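Local atomic coordinates of methylglyoxal reductase (NADPH-dependent) (Candida albicans SC5314, PDB entry 6KWS), a protein that probably reduces methylglyoxal, using NADPH as the hydride donor. Residues Ser125-Ile130 against Arg260-Ser265; Pro194-Gly199 against Asn212-Ile217; Glu216-Ile221 against Gln271-Ile276; Gly235-Val240 against Tyr321-Ser326. The protein carries 1 engineered substitution. All coordinates share one frame; numbering follows the deposited sequence.

Contact 1: residues Ser125-Ile130 against Arg260-Ser265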
# COMPACT_ATOMS: atom_id res chain seq x y z
N SER A 125 5.64 0.63 -2.99
CA SER A 125 6.65 0.25 -2.02
C SER A 125 6.08 0.48 -0.63
O SER A 125 4.92 0.13 -0.37
CB SER A 125 7.95 1.03 -2.29
OG SER A 125 9.00 0.50 -1.51
N SER A 126 6.84 1.09 0.27
CA SER A 126 6.41 1.23 1.65
C SER A 126 7.29 2.25 2.34
O SER A 126 8.48 2.36 2.04
CB SER A 126 6.46 -0.11 2.40
OG SER A 126 6.42 0.11 3.81
N TYR A 127 6.69 2.98 3.29
CA TYR A 127 7.47 3.79 4.21
C TYR A 127 8.59 2.96 4.84
O TYR A 127 9.65 3.50 5.19
CB TYR A 127 6.53 4.36 5.29
CG TYR A 127 7.21 5.24 6.32
CD1 TYR A 127 7.91 6.39 5.94
CD2 TYR A 127 7.14 4.93 7.67
CE1 TYR A 127 8.53 7.19 6.88
CE2 TYR A 127 7.76 5.73 8.63
CZ TYR A 127 8.44 6.86 8.22
OH TYR A 127 9.06 7.66 9.16
N ALA A 128 8.38 1.65 4.99
CA ALA A 128 9.41 0.80 5.55
C ALA A 128 10.69 0.81 4.72
O ALA A 128 11.75 0.48 5.25
CB ALA A 128 8.90 -0.63 5.68
N ALA A 129 10.62 1.14 3.43
CA ALA A 129 11.85 1.27 2.66
C ALA A 129 12.50 2.63 2.85
O ALA A 129 13.65 2.82 2.42
CB ALA A 129 11.58 1.02 1.17
N ILE A 130 11.81 3.56 3.49
CA ILE A 130 12.35 4.89 3.71
C ILE A 130 13.02 5.03 5.08
O ILE A 130 14.06 5.66 5.20
CB ILE A 130 11.24 5.94 3.52
CG1 ILE A 130 10.72 5.93 2.08
CG2 ILE A 130 11.79 7.29 3.87
CD1 ILE A 130 9.85 7.13 1.71
N ARG A 260 10.30 8.92 -5.81
CA ARG A 260 9.75 8.14 -4.70
C ARG A 260 8.78 9.04 -3.96
O ARG A 260 9.18 10.07 -3.42
CB ARG A 260 10.83 7.69 -3.73
CG ARG A 260 11.89 6.81 -4.29
CD ARG A 260 12.92 6.67 -3.20
NE ARG A 260 12.70 5.52 -2.35
CZ ARG A 260 13.08 5.45 -1.07
NH1 ARG A 260 13.69 6.49 -0.51
NH2 ARG A 260 12.85 4.34 -0.37
N ILE A 261 7.51 8.65 -3.92
CA ILE A 261 6.49 9.51 -3.35
C ILE A 261 6.10 8.94 -1.99
O ILE A 261 5.59 7.81 -1.89
CB ILE A 261 5.28 9.66 -4.29
CG1 ILE A 261 5.70 10.43 -5.54
CG2 ILE A 261 4.24 10.50 -3.67
CD1 ILE A 261 5.33 9.77 -6.82
N LEU A 262 6.36 9.71 -0.95
CA LEU A 262 5.99 9.31 0.40
C LEU A 262 4.50 9.60 0.63
O LEU A 262 4.03 10.72 0.38
CB LEU A 262 6.87 10.04 1.41
CG LEU A 262 7.28 9.39 2.72
CD1 LEU A 262 8.33 10.27 3.45
CD2 LEU A 262 6.05 9.20 3.58
N LEU A 263 3.75 8.59 1.09
CA LEU A 263 2.34 8.77 1.37
C LEU A 263 2.13 8.62 2.86
O LEU A 263 2.14 7.50 3.40
CB LEU A 263 1.46 7.82 0.57
CG LEU A 263 0.96 8.80 -0.48
CD1 LEU A 263 1.93 8.86 -1.66
CD2 LEU A 263 -0.48 8.62 -0.90
N ASN A 264 1.95 9.76 3.52
CA ASN A 264 1.70 9.80 4.95
C ASN A 264 0.86 11.03 5.27
O ASN A 264 1.22 12.15 4.91
CB ASN A 264 2.99 9.81 5.75
CG ASN A 264 2.74 9.74 7.25
OD1 ASN A 264 2.53 8.67 7.80
ND2 ASN A 264 2.74 10.88 7.91
N SER A 265 -0.24 10.80 5.96
CA SER A 265 -1.13 11.85 6.42
C SER A 265 -0.82 12.34 7.83
O SER A 265 -1.22 13.45 8.19
CB SER A 265 -2.56 11.33 6.37
OG SER A 265 -3.48 12.39 6.55
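Ile130 packs on both Arg260 and Leu262 where a loop of the Rossmann fold, the one that follows parallel strand 120-124, meets strand 260-269. Its chi1 of -63° sets CG1 anti to the carbonyl carbon, and the branch then runs past the arginine side chain in the opposite direction. CG1 lies 3.6 Å from Arg260 NH2, while CD1 goes on to Leu262 CG, also at 3.6 Å, so the longer branch of isoleucine serves a flat cation and an apolar neighbour at once. The second flank of Leu262 is met by Tyr127, whose ring atom CD1 is 4.1 Å from Leu262 CD2; the hydroxyl of this tyrosine bonds to Glu136.

Arg260 is buried, and its chain, bent at chi3, spends its N-H groups on many acceptors. NE pairs with Glu172 in a salt bridge, NH1 reaches the carbonyls of Glu145 and Asp147, and Trp148 adds a cation-pi contact. NH2 gives a weak hydrogen bond to Ala129 O (3.3 Å, 145°), which sits near the guanidinium plane at its edge. Just before Ala129 the chain makes an ST turn, in which Ala128 N donates to Ser126 OG at 2.8 Å.

Contact 2: residues Pro194-Gly199 against Asn212-Ile217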
# COMPACT_ATOMS: atom_id res chain seq x y z
N PRO A 194 3.63 4.21 1.11
CA PRO A 194 2.71 4.58 2.18
C PRO A 194 3.17 4.06 3.53
O PRO A 194 3.86 3.03 3.64
CB PRO A 194 1.41 3.90 1.75
CG PRO A 194 1.87 2.70 1.02
CD PRO A 194 3.17 3.02 0.37
N SER A 195 2.79 4.78 4.59
CA SER A 195 2.92 4.24 5.94
C SER A 195 1.82 3.21 6.18
O SER A 195 1.38 2.57 5.22
CB SER A 195 2.87 5.35 6.99
OG SER A 195 2.27 6.52 6.47
N PHE A 196 1.38 3.03 7.43
CA PHE A 196 0.26 2.12 7.67
C PHE A 196 -0.98 2.61 6.94
O PHE A 196 -1.39 3.76 7.07
CB PHE A 196 -0.04 1.99 9.16
CG PHE A 196 1.04 1.35 9.94
CD1 PHE A 196 1.27 -0.02 9.83
CD2 PHE A 196 1.84 2.11 10.81
CE1 PHE A 196 2.29 -0.62 10.56
CE2 PHE A 196 2.86 1.51 11.55
CZ PHE A 196 3.08 0.15 11.42
N VAL A 197 -1.58 1.73 6.16
CA VAL A 197 -2.70 2.10 5.31
C VAL A 197 -4.01 1.78 6.02
O VAL A 197 -4.33 0.61 6.27
CB VAL A 197 -2.63 1.40 3.95
CG1 VAL A 197 -3.83 1.79 3.14
CG2 VAL A 197 -1.34 1.77 3.23
N PHE A 198 -4.78 2.82 6.34
CA PHE A 198 -6.09 2.72 6.96
C PHE A 198 -7.15 2.98 5.90
O PHE A 198 -6.85 3.33 4.76
CB PHE A 198 -6.24 3.73 8.11
CG PHE A 198 -5.38 3.45 9.28
CD1 PHE A 198 -4.82 2.20 9.47
CD2 PHE A 198 -5.13 4.45 10.22
CE1 PHE A 198 -4.01 1.95 10.57
CE2 PHE A 198 -4.33 4.20 11.34
CZ PHE A 198 -3.77 2.94 11.51
N GLY A 199 -8.41 2.87 6.30
CA GLY A 199 -9.50 3.25 5.43
C GLY A 199 -10.37 2.06 5.08
O GLY A 199 -9.99 0.91 5.28
N ASN A 212 -7.36 -8.77 6.59
CA ASN A 212 -6.01 -9.17 6.23
C ASN A 212 -5.11 -7.96 5.93
O ASN A 212 -3.92 -8.14 5.63
CB ASN A 212 -6.05 -10.16 5.05
CG ASN A 212 -6.45 -11.59 5.49
OD1 ASN A 212 -6.27 -11.97 6.65
ND2 ASN A 212 -6.98 -12.37 4.55
N THR A 213 -5.65 -6.74 6.07
CA THR A 213 -4.99 -5.48 5.76
C THR A 213 -4.44 -4.83 7.03
O THR A 213 -4.44 -5.41 8.12
CB THR A 213 -5.96 -4.49 5.08
OG1 THR A 213 -6.68 -3.74 6.07
CG2 THR A 213 -6.95 -5.21 4.16
N SER A 214 -3.99 -3.59 6.88
CA SER A 214 -3.48 -2.82 8.00
C SER A 214 -4.58 -2.19 8.83
O SER A 214 -4.33 -1.73 9.95
CB SER A 214 -2.54 -1.73 7.49
OG SER A 214 -1.74 -1.30 8.57
N SER A 215 -5.81 -2.15 8.31
CA SER A 215 -6.93 -1.70 9.12
C SER A 215 -7.22 -2.64 10.28
O SER A 215 -8.01 -2.29 11.15
CB SER A 215 -8.18 -1.54 8.23
OG SER A 215 -8.18 -0.31 7.51
N GLU A 216 -6.57 -3.83 10.33
CA GLU A 216 -6.70 -4.73 11.47
C GLU A 216 -6.21 -4.10 12.77
O GLU A 216 -6.74 -4.43 13.83
CB GLU A 216 -5.95 -6.04 11.21
CG GLU A 216 -5.85 -6.97 12.43
CD GLU A 216 -7.20 -7.71 12.76
OE1 GLU A 216 -8.14 -7.70 11.92
OE2 GLU A 216 -7.31 -8.27 13.88
N ILE A 217 -5.23 -3.19 12.71
CA ILE A 217 -4.92 -2.36 13.87
C ILE A 217 -6.20 -1.75 14.44
O ILE A 217 -6.48 -1.84 15.64
CB ILE A 217 -3.89 -1.28 13.48
CG1 ILE A 217 -2.70 -1.97 12.83
CG2 ILE A 217 -3.48 -0.46 14.68
CD1 ILE A 217 -1.60 -1.05 12.46
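Over one face of the Phe196 ring lies the methyl end of Ile217, its CD1 4.0 Å from Phe196 CD1, while Ser214 OG comes to the ring edge, near its plane, 3.5 Å from that same Phe196 CD1. The Phe196 and Ile217 side chains cross at about a right angle. Phe198 is used differently: its edge takes both Ser214 O, 3.7 Å from Phe198 CE1, and Ile217 CD1, 4.3 Å from the same carbon. Phe268 makes an edge-to-face ring contact with it. The single isoleucine tip therefore meets one phenylalanine over a face and the other at the rim, a task suited to a slim, extended side chain.

Beyond the rings the backbones draw close. Ser214, with OG anti to the backbone N (chi1 -161°), keeps its hydroxyl beside Phe196. Its neighbour Ser215 donates OG to Gly199 O at 3.1 Å, tilted 24° from the carbonyl plane, so a small hydroxyl ties the turn that leads into the helix to the residue just after the strand. Gly199 suits its place because its backbone angles would press a CB against the preceding carbonyl oxygen. On the helix side, Thr213 OG1 accepts from Ser215 N at 2.9 Å, a capping bond that steadies the type I turn from Thr213 to Glu216.

Val197, from the middle of strand 196-198, is an NADPH-binding residue and touches Phe12, another of them. The whole arrangement is typical of a beta-alpha-beta crossover, in which strand 196-198 leads through helix 216-222 to its parallel neighbour 234-239.

Contact 3: residues Glu216-Ile221 against Gln271-Ile276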
# COMPACT_ATOMS: atom_id res chain seq x y z
N GLU A 216 -6.57 -3.83 10.33
CA GLU A 216 -6.70 -4.73 11.47
C GLU A 216 -6.21 -4.10 12.77
O GLU A 216 -6.74 -4.43 13.83
CB GLU A 216 -5.95 -6.04 11.21
CG GLU A 216 -5.85 -6.97 12.43
CD GLU A 216 -7.20 -7.71 12.76
OE1 GLU A 216 -8.14 -7.70 11.92
OE2 GLU A 216 -7.31 -8.27 13.88
N ILE A 217 -5.23 -3.19 12.71
CA ILE A 217 -4.92 -2.36 13.87
C ILE A 217 -6.20 -1.75 14.44
O ILE A 217 -6.48 -1.84 15.64
CB ILE A 217 -3.89 -1.28 13.48
CG1 ILE A 217 -2.70 -1.97 12.83
CG2 ILE A 217 -3.48 -0.46 14.68
CD1 ILE A 217 -1.60 -1.05 12.46
N ILE A 218 -7.01 -1.15 13.57
CA ILE A 218 -8.29 -0.57 13.98
C ILE A 218 -9.25 -1.67 14.41
O ILE A 218 -9.90 -1.58 15.46
CB ILE A 218 -8.86 0.27 12.82
CG1 ILE A 218 -7.95 1.48 12.59
CG2 ILE A 218 -10.28 0.69 13.13
CD1 ILE A 218 -8.19 2.23 11.32
N ASN A 219 -9.36 -2.72 13.60
CA ASN A 219 -10.23 -3.85 13.92
C ASN A 219 -9.90 -4.45 15.28
O ASN A 219 -10.80 -4.82 16.04
CB ASN A 219 -10.12 -4.91 12.83
CG ASN A 219 -11.35 -5.78 12.74
OD1 ASN A 219 -12.44 -5.35 13.10
ND2 ASN A 219 -11.19 -7.01 12.28
N SER A 220 -8.61 -4.57 15.60
CA SER A 220 -8.23 -5.22 16.85
C SER A 220 -8.70 -4.42 18.06
O SER A 220 -8.99 -5.00 19.11
CB SER A 220 -6.72 -5.44 16.88
OG SER A 220 -6.05 -4.24 17.20
N ILE A 221 -8.80 -3.09 17.92
CA ILE A 221 -9.43 -2.27 18.96
C ILE A 221 -10.87 -2.73 19.22
O ILE A 221 -11.31 -2.82 20.37
CB ILE A 221 -9.40 -0.78 18.59
CG1 ILE A 221 -7.98 -0.26 18.40
CG2 ILE A 221 -10.16 0.02 19.62
CD1 ILE A 221 -7.08 -0.50 19.55
N GLN A 271 -4.01 4.68 21.25
CA GLN A 271 -4.89 5.55 22.01
C GLN A 271 -5.58 6.56 21.10
O GLN A 271 -6.74 6.93 21.35
CB GLN A 271 -4.10 6.25 23.12
CG GLN A 271 -4.95 7.14 23.99
CD GLN A 271 -5.86 6.35 24.92
OE1 GLN A 271 -5.40 5.55 25.74
NE2 GLN A 271 -7.16 6.60 24.81
N SER A 272 -4.91 7.00 20.03
CA SER A 272 -5.56 7.88 19.08
C SER A 272 -6.81 7.23 18.52
O SER A 272 -7.86 7.88 18.41
CB SER A 272 -4.60 8.22 17.94
OG SER A 272 -3.39 8.72 18.45
N LEU A 273 -6.72 5.95 18.19
CA LEU A 273 -7.84 5.24 17.58
C LEU A 273 -8.95 5.01 18.58
O LEU A 273 -10.13 5.25 18.28
CB LEU A 273 -7.35 3.92 17.00
CG LEU A 273 -6.09 4.05 16.16
CD1 LEU A 273 -5.71 2.68 15.62
CD2 LEU A 273 -6.31 5.06 15.03
N VAL A 274 -8.60 4.53 19.78
CA VAL A 274 -9.56 4.38 20.88
C VAL A 274 -10.36 5.66 21.07
O VAL A 274 -11.60 5.64 21.04
CB VAL A 274 -8.84 3.97 22.17
CG1 VAL A 274 -9.83 3.92 23.31
CG2 VAL A 274 -8.15 2.63 21.98
N ASP A 275 -9.67 6.79 21.25
CA ASP A 275 -10.34 8.07 21.47
C ASP A 275 -11.33 8.40 20.36
O ASP A 275 -12.47 8.82 20.64
CB ASP A 275 -9.31 9.20 21.60
CG ASP A 275 -8.55 9.18 22.93
OD1 ASP A 275 -8.97 8.43 23.86
OD2 ASP A 275 -7.53 9.91 23.05
N ILE A 276 -10.93 8.24 19.10
CA ILE A 276 -11.83 8.54 17.99
C ILE A 276 -13.07 7.65 18.06
O ILE A 276 -14.20 8.12 17.88
CB ILE A 276 -11.13 8.37 16.63
CG1 ILE A 276 -10.05 9.44 16.44
CG2 ILE A 276 -12.14 8.42 15.52
CD1 ILE A 276 -9.38 9.41 15.06
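Leu273 pushes its CD1 methyl against two successive isoleucines, reaching Ile217 CG2 and Ile218 CG1 at 4.0 Å each. The next residue, Val274, brings CG2 to 4.1 Å from both CG2 and CD1 of Ile221, one helical turn beyond Ile217 and Ile218. This is a helix-helix packing contact between the crossover helix 216-222 and helix 270-280, which follows strand 260-269; the short segments cross at -58° with their axes 10.1 Å apart. Apolar methyls carry the interface: branched side chains cover the surface of each helix, and leucine reaches across the gap. Ile221 folds its CD1 back through chi2 of -55°, which brings that methyl to the valine.

Around this first shell the same residues touch the rest of the core. Ile218 also packs on Phe198 and on Val331, and Leu273 on Val327, so helix 323-337 lies beside both partners.

Farther out, polar groups brace each helix from within. Gln271 NE2 donates to Asp275 OD1 at 2.7 Å from above the carboxylate plane. Asn219 ND2 gives a fairly straight bond (163°) to the syn side of Glu216 OE1; the other oxygen, OE2, forms a salt bridge with Lys223. Ser220 turns its hydroxyl back on its own helix, where OG donates to Ile217 O at 2.9 Å.

Contact 4: residues Gly235-Val240 against Tyr321-Ser326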
# COMPACT_ATOMS: atom_id res chain seq x y z
N GLY A 235 2.73 4.83 14.59
CA GLY A 235 3.47 5.09 13.38
C GLY A 235 2.78 6.16 12.56
O GLY A 235 1.90 6.87 13.05
N GLY A 236 3.24 6.29 11.33
CA GLY A 236 2.51 7.09 10.39
C GLY A 236 1.39 6.29 9.77
O GLY A 236 1.42 5.06 9.72
N TRP A 237 0.36 6.99 9.31
CA TRP A 237 -0.75 6.34 8.65
C TRP A 237 -1.13 7.21 7.46
O TRP A 237 -0.76 8.39 7.38
CB TRP A 237 -1.94 6.17 9.60
CG TRP A 237 -2.54 7.50 9.88
CD1 TRP A 237 -2.12 8.42 10.81
CD2 TRP A 237 -3.59 8.14 9.15
NE1 TRP A 237 -2.86 9.57 10.71
CE2 TRP A 237 -3.77 9.42 9.69
CE3 TRP A 237 -4.39 7.73 8.08
CZ2 TRP A 237 -4.72 10.30 9.21
CZ3 TRP A 237 -5.34 8.60 7.61
CH2 TRP A 237 -5.50 9.88 8.17
N VAL A 238 -1.90 6.63 6.55
CA VAL A 238 -2.46 7.36 5.42
C VAL A 238 -3.69 6.57 4.97
O VAL A 238 -3.72 5.35 5.08
CB VAL A 238 -1.41 7.52 4.29
CG1 VAL A 238 -0.95 6.15 3.85
CG2 VAL A 238 -1.97 8.27 3.13
N ASP A 239 -4.71 7.28 4.50
CA ASP A 239 -5.93 6.61 4.06
C ASP A 239 -5.71 5.94 2.70
O ASP A 239 -5.03 6.48 1.83
CB ASP A 239 -7.09 7.61 3.98
CG ASP A 239 -8.42 6.95 3.65
OD1 ASP A 239 -8.72 6.70 2.45
OD2 ASP A 239 -9.19 6.71 4.60
N VAL A 240 -6.31 4.76 2.54
CA VAL A 240 -6.12 3.92 1.36
C VAL A 240 -6.58 4.63 0.10
O VAL A 240 -6.01 4.43 -0.98
CB VAL A 240 -6.86 2.58 1.54
CG1 VAL A 240 -8.34 2.82 1.72
CG2 VAL A 240 -6.61 1.64 0.35
N TYR A 321 -7.62 12.71 3.43
CA TYR A 321 -8.45 12.45 4.60
C TYR A 321 -7.63 12.62 5.88
O TYR A 321 -6.40 12.48 5.89
CB TYR A 321 -9.00 11.03 4.56
CG TYR A 321 -10.02 10.77 3.49
CD1 TYR A 321 -11.36 11.02 3.73
CD2 TYR A 321 -9.66 10.23 2.26
CE1 TYR A 321 -12.31 10.77 2.77
CE2 TYR A 321 -10.62 9.98 1.27
CZ TYR A 321 -11.94 10.25 1.54
OH TYR A 321 -12.93 10.01 0.61
N ASN A 322 -8.31 12.93 6.99
CA ASN A 322 -7.62 12.99 8.28
C ASN A 322 -7.92 11.73 9.09
O ASN A 322 -8.70 10.86 8.67
CB ASN A 322 -7.99 14.26 9.04
CG ASN A 322 -9.47 14.34 9.42
OD1 ASN A 322 -10.10 13.34 9.80
ND2 ASN A 322 -10.03 15.54 9.35
N LEU A 323 -7.30 11.63 10.28
CA LEU A 323 -7.46 10.43 11.11
C LEU A 323 -8.93 10.13 11.38
O LEU A 323 -9.38 8.99 11.20
CB LEU A 323 -6.71 10.57 12.43
CG LEU A 323 -5.84 9.39 12.90
CD1 LEU A 323 -5.93 9.22 14.39
CD2 LEU A 323 -6.10 8.08 12.18
N GLU A 324 -9.69 11.14 11.83
CA GLU A 324 -11.08 10.88 12.23
C GLU A 324 -11.91 10.38 11.05
O GLU A 324 -12.65 9.40 11.19
CB GLU A 324 -11.71 12.14 12.85
CG GLU A 324 -13.24 12.04 13.17
CD GLU A 324 -14.16 12.33 11.97
OE1 GLU A 324 -15.13 11.56 11.75
OE2 GLU A 324 -13.90 13.32 11.23
N GLN A 325 -11.81 11.01 9.89
CA GLN A 325 -12.55 10.51 8.74
C GLN A 325 -12.14 9.09 8.42
O GLN A 325 -12.99 8.20 8.27
CB GLN A 325 -12.34 11.41 7.52
CG GLN A 325 -12.43 12.86 7.84
CD GLN A 325 -12.21 13.74 6.65
OE1 GLN A 325 -11.08 13.89 6.17
NE2 GLN A 325 -13.28 14.34 6.15
N SER A 326 -10.84 8.85 8.33
CA SER A 326 -10.34 7.55 7.92
C SER A 326 -10.76 6.48 8.92
O SER A 326 -11.26 5.41 8.53
CB SER A 326 -8.82 7.61 7.79
OG SER A 326 -8.32 6.48 7.09
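Trp237 and Leu323 form the close-packed part of this contact. Leu323 CD2 stands 3.7 Å above the indole plane, over its centre, and makes a CH-pi contact 16° off the normal of the five-membered ring. The tryptophan holds CG in the crowded position between backbone N and carbonyl carbon (chi1 70°), and the far side of its six-membered ring reaches the helix: CZ3 is 3.6 Å from Ser326 CB. A broad, flat group thus fills the space between strand 234-239 and the beginning of helix 323-337.

Beside it, buried Asp239 accepts from Ser326 OG at 2.6 Å, its OD2 met on the anti side. OD1 pairs with Arg241 NE, and the aspartate also stands at the N-cap of helix 240-252, surroundings that would probably favour the charged form.

The strand faces a helix N-terminus closed by a capping box. Gln325 N donates nearly straight to Asn322 OD1 at 2.9 Å, and Asn322 N returns a bond to Gln325 OE1 at 3.0 Å. Asparagine is apt here, having a short side chain that can turn back to the helix N-H groups.

The loose side is that of Asn322, which is exposed, points away from the strand and barely touches it. Tyr321, partly exposed at the rim, still packs closely: its CD2 lies 3.7 Å from Asp239 OD1, with ring and carboxylate planes 35° apart, and Arg241 adds a cation-pi contact to this ring.

How the contacts relate
Contacts 1, 2 and 4 reach the same mixed sheet. Strand 234-239, used by contact 4, lies between strand 260-269 of contact 1 and strand 196-198 of contact 2, and Trp237 O and Ser265 N meet at 2.8 Å while Phe198 O and Val240 N meet at 2.7 Å. Contact 3 sits farther out, its centre about 22 Å from that of contact 1, but shares Glu216 and Ile217 with contact 2 and packs on contact 4 through Ile276 and Leu323. The NADPH site is nearest to contact 2, which contains Val197. Ala129 of contact 1 approaches Lys168, another NADPH-binding residue, to about 5 Å between side chains; no cofactor is bound to this chain.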